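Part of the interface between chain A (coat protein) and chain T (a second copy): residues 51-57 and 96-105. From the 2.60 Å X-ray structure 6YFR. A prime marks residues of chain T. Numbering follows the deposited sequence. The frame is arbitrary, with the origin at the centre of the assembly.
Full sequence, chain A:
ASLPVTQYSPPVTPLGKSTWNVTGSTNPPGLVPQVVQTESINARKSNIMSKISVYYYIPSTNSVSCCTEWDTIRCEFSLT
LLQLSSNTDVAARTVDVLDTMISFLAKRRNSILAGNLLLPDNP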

# COMPACT_ATOMS: atom_id res chain seq x y z
N LYS A 51 68.40 -21.16 4.46
CA LYS A 51 68.24 -20.99 3.03
C LYS A 51 69.46 -20.32 2.42
O LYS A 51 70.07 -19.44 3.04
CB LYS A 51 66.98 -20.16 2.71
CG LYS A 51 65.67 -20.80 3.12
CD LYS A 51 64.50 -19.88 2.79
CE LYS A 51 63.17 -20.49 3.22
NZ LYS A 51 62.02 -19.59 2.92
N ILE A 52 69.79 -20.73 1.20
CA ILE A 52 70.77 -20.05 0.36
C ILE A 52 70.10 -19.77 -0.98
O ILE A 52 69.45 -20.65 -1.55
CB ILE A 52 72.05 -20.87 0.17
CG1 ILE A 52 72.68 -21.26 1.51
CG2 ILE A 52 73.06 -20.09 -0.67
CD1 ILE A 52 73.51 -20.16 2.13
N SER A 53 70.28 -18.55 -1.48
CA SER A 53 69.64 -18.13 -2.72
C SER A 53 70.65 -17.39 -3.58
O SER A 53 71.30 -16.45 -3.12
CB SER A 53 68.43 -17.23 -2.44
OG SER A 53 67.48 -17.91 -1.64
N VAL A 54 70.78 -17.81 -4.83
CA VAL A 54 71.66 -17.15 -5.80
C VAL A 54 70.77 -16.55 -6.87
O VAL A 54 70.06 -17.28 -7.59
CB VAL A 54 72.68 -18.13 -6.40
CG1 VAL A 54 73.56 -17.40 -7.39
CG2 VAL A 54 73.52 -18.76 -5.30
N TYR A 55 70.78 -15.22 -6.96
CA TYR A 55 70.06 -14.47 -7.98
C TYR A 55 71.09 -13.89 -8.93
O TYR A 55 71.86 -13.00 -8.55
CB TYR A 55 69.21 -13.36 -7.35
CG TYR A 55 68.31 -13.81 -6.23
CD1 TYR A 55 67.14 -14.51 -6.48
CD2 TYR A 55 68.61 -13.51 -4.90
CE1 TYR A 55 66.30 -14.91 -5.46
CE2 TYR A 55 67.78 -13.91 -3.87
CZ TYR A 55 66.63 -14.61 -4.15
OH TYR A 55 65.81 -15.01 -3.13
N TYR A 56 71.11 -14.38 -10.17
CA TYR A 56 72.00 -13.85 -11.21
C TYR A 56 71.14 -13.16 -12.26
O TYR A 56 70.38 -13.82 -12.98
CB TYR A 56 72.85 -14.95 -11.83
CG TYR A 56 74.00 -14.43 -12.67
CD1 TYR A 56 75.26 -14.27 -12.12
CD2 TYR A 56 73.81 -14.10 -14.00
CE1 TYR A 56 76.31 -13.79 -12.88
CE2 TYR A 56 74.86 -13.63 -14.77
CZ TYR A 56 76.10 -13.47 -14.21
OH TYR A 56 77.15 -12.99 -14.97
N TYR A 57 71.26 -11.84 -12.35
CA TYR A 57 70.47 -11.06 -13.29
C TYR A 57 71.22 -10.96 -14.61
O TYR A 57 72.35 -10.48 -14.66
CB TYR A 57 70.18 -9.67 -12.72
CG TYR A 57 69.57 -9.73 -11.33
CD1 TYR A 57 68.24 -10.08 -11.14
CD2 TYR A 57 70.34 -9.43 -10.21
CE1 TYR A 57 67.69 -10.14 -9.88
CE2 TYR A 57 69.79 -9.48 -8.94
CZ TYR A 57 68.46 -9.83 -8.78
OH TYR A 57 67.92 -9.88 -7.51
N ASP T 96 77.82 -21.48 -13.66
CA ASP T 96 78.48 -20.69 -12.62
C ASP T 96 77.59 -20.55 -11.39
O ASP T 96 78.08 -20.60 -10.26
CB ASP T 96 78.86 -19.31 -13.17
CG ASP T 96 79.95 -19.38 -14.22
OD1 ASP T 96 80.66 -20.41 -14.27
OD2 ASP T 96 80.09 -18.41 -15.00
N VAL T 97 76.28 -20.39 -11.59
CA VAL T 97 75.36 -20.25 -10.48
C VAL T 97 75.30 -21.54 -9.67
O VAL T 97 75.34 -21.52 -8.43
CB VAL T 97 73.97 -19.83 -10.99
CG1 VAL T 97 72.93 -20.02 -9.92
CG2 VAL T 97 73.99 -18.38 -11.44
N LEU T 98 75.21 -22.68 -10.36
CA LEU T 98 75.20 -23.97 -9.66
C LEU T 98 76.49 -24.17 -8.87
O LEU T 98 76.48 -24.66 -7.73
CB LEU T 98 74.99 -25.10 -10.66
CG LEU T 98 75.08 -26.53 -10.12
CD1 LEU T 98 74.11 -26.72 -8.97
CD2 LEU T 98 74.81 -27.54 -11.23
N ASP T 99 77.63 -23.80 -9.47
CA ASP T 99 78.90 -23.94 -8.78
C ASP T 99 78.98 -23.02 -7.57
O ASP T 99 79.53 -23.40 -6.53
CB ASP T 99 80.06 -23.68 -9.74
CG ASP T 99 80.20 -24.77 -10.78
OD1 ASP T 99 79.81 -25.92 -10.49
OD2 ASP T 99 80.69 -24.48 -11.89
N THR T 100 78.43 -21.81 -7.69
CA THR T 100 78.38 -20.91 -6.54
C THR T 100 77.52 -21.49 -5.43
O THR T 100 77.85 -21.37 -4.24
CB THR T 100 77.83 -19.55 -6.97
OG1 THR T 100 78.58 -19.07 -8.10
CG2 THR T 100 77.95 -18.55 -5.83
N MET T 101 76.41 -22.14 -5.80
CA MET T 101 75.56 -22.81 -4.82
C MET T 101 76.34 -23.88 -4.06
O MET T 101 76.30 -23.94 -2.82
CB MET T 101 74.35 -23.42 -5.52
CG MET T 101 73.37 -24.10 -4.59
SD MET T 101 72.55 -22.92 -3.50
CE MET T 101 73.29 -23.41 -1.96
N ILE T 102 77.05 -24.74 -4.79
CA ILE T 102 77.82 -25.81 -4.15
C ILE T 102 78.93 -25.22 -3.27
O ILE T 102 79.17 -25.68 -2.14
CB ILE T 102 78.38 -26.76 -5.21
CG1 ILE T 102 77.23 -27.36 -6.03
CG2 ILE T 102 79.21 -27.86 -4.57
CD1 ILE T 102 77.69 -28.20 -7.20
N SER T 103 79.61 -24.19 -3.78
CA SER T 103 80.66 -23.54 -3.00
C SER T 103 80.12 -22.96 -1.71
O SER T 103 80.77 -23.03 -0.67
CB SER T 103 81.33 -22.44 -3.83
OG SER T 103 81.92 -22.99 -5.00
N PHE T 104 78.92 -22.37 -1.76
CA PHE T 104 78.35 -21.79 -0.55
C PHE T 104 77.87 -22.87 0.42
O PHE T 104 77.96 -22.67 1.64
CB PHE T 104 77.20 -20.85 -0.91
CG PHE T 104 77.61 -19.41 -0.92
CD1 PHE T 104 77.37 -18.60 0.18
CD2 PHE T 104 78.25 -18.86 -2.02
CE1 PHE T 104 77.76 -17.27 0.18
CE2 PHE T 104 78.64 -17.53 -2.02
CZ PHE T 104 78.39 -16.74 -0.93
N LEU T 105 77.37 -23.99 -0.10
CA LEU T 105 77.04 -25.11 0.78
C LEU T 105 78.27 -25.60 1.51
O LEU T 105 78.19 -26.04 2.67
CB LEU T 105 76.40 -26.25 -0.02
CG LEU T 105 74.97 -26.08 -0.53
CD1 LEU T 105 74.54 -27.31 -1.32
CD2 LEU T 105 74.02 -25.83 0.63

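A β-strand of chain A lies against an α-helix of chain T in an essentially apolar packing contact, held by side-chain fit with no hydrogen bond passing between the two stretches. The strand and helix run nearly antiparallel, with 154° between their N-to-C directions, and their axes approach to 9.0 Å, a spacing that leaves room for one layer of interlocking side chains. Accordingly, the early residues of the strand meet the later turns of the helix, and the backbones come nearest at Val54 and Val97′, whose CA atoms are 6.7 Å apart. Together the two stretches bury 358 Å².

The alternation of the extended strand decides which residues take part: Ile52, Val54 and Tyr56 direct their CA-to-CB bonds toward the helix, whereas Ser53 and Tyr55 point away and lose no surface to it. On the helix, the contacting residues Val97′, Thr100′, Met101′ and Phe104′ recur at intervals of three and four, the spacing that brings side chains onto one face. Leu98′ points away.

Ile52 packs against two residues of this face. Its CB lies 3.5 Å from CE of Met101′, and its CG2 lies 4.2 Å from CB of Phe104′. Met101′ leaves its backbone sideways, but its flexible chain (chi1 t, chi2 p, chi3 at -111°, between wells) carries the terminal methyl to the strand. Val54, at the middle of the strand segment, uses both methyls: CG1 meets CG1 of Val97′ at 3.7 Å, while CG2 is 4.5 Å from CG2 of Thr100′ and equally 4.5 Å from the backbone N of Met101′, a looser approach to the helix. Val97′ in turn reaches two strand residues, since its other methyl, CG2, sits 3.6 Å from CB of Tyr56. That methyl approaches the Tyr56 ring obliquely, and the closest touch is made by the CB at the base of the side chain.

The polar side chains of the helix are hydrogen-bonded without help from the strand. Thr100′ OG1 donates a hydrogen bond to Asp96′ O at 2.7 Å, the same carbonyl that accepts from Thr100′ N at 2.9 Å; with its hydroxyl turned back to the helix backbone, Thr100′ offers its methyl to Val54. The N of Met101′ is likewise engaged, donating to Val97′ O at 2.9 Å, so this donor is already paired where Val54 comes near. Asp96′ has its carboxylate oxygens hydrogen-bonded elsewhere in the structure.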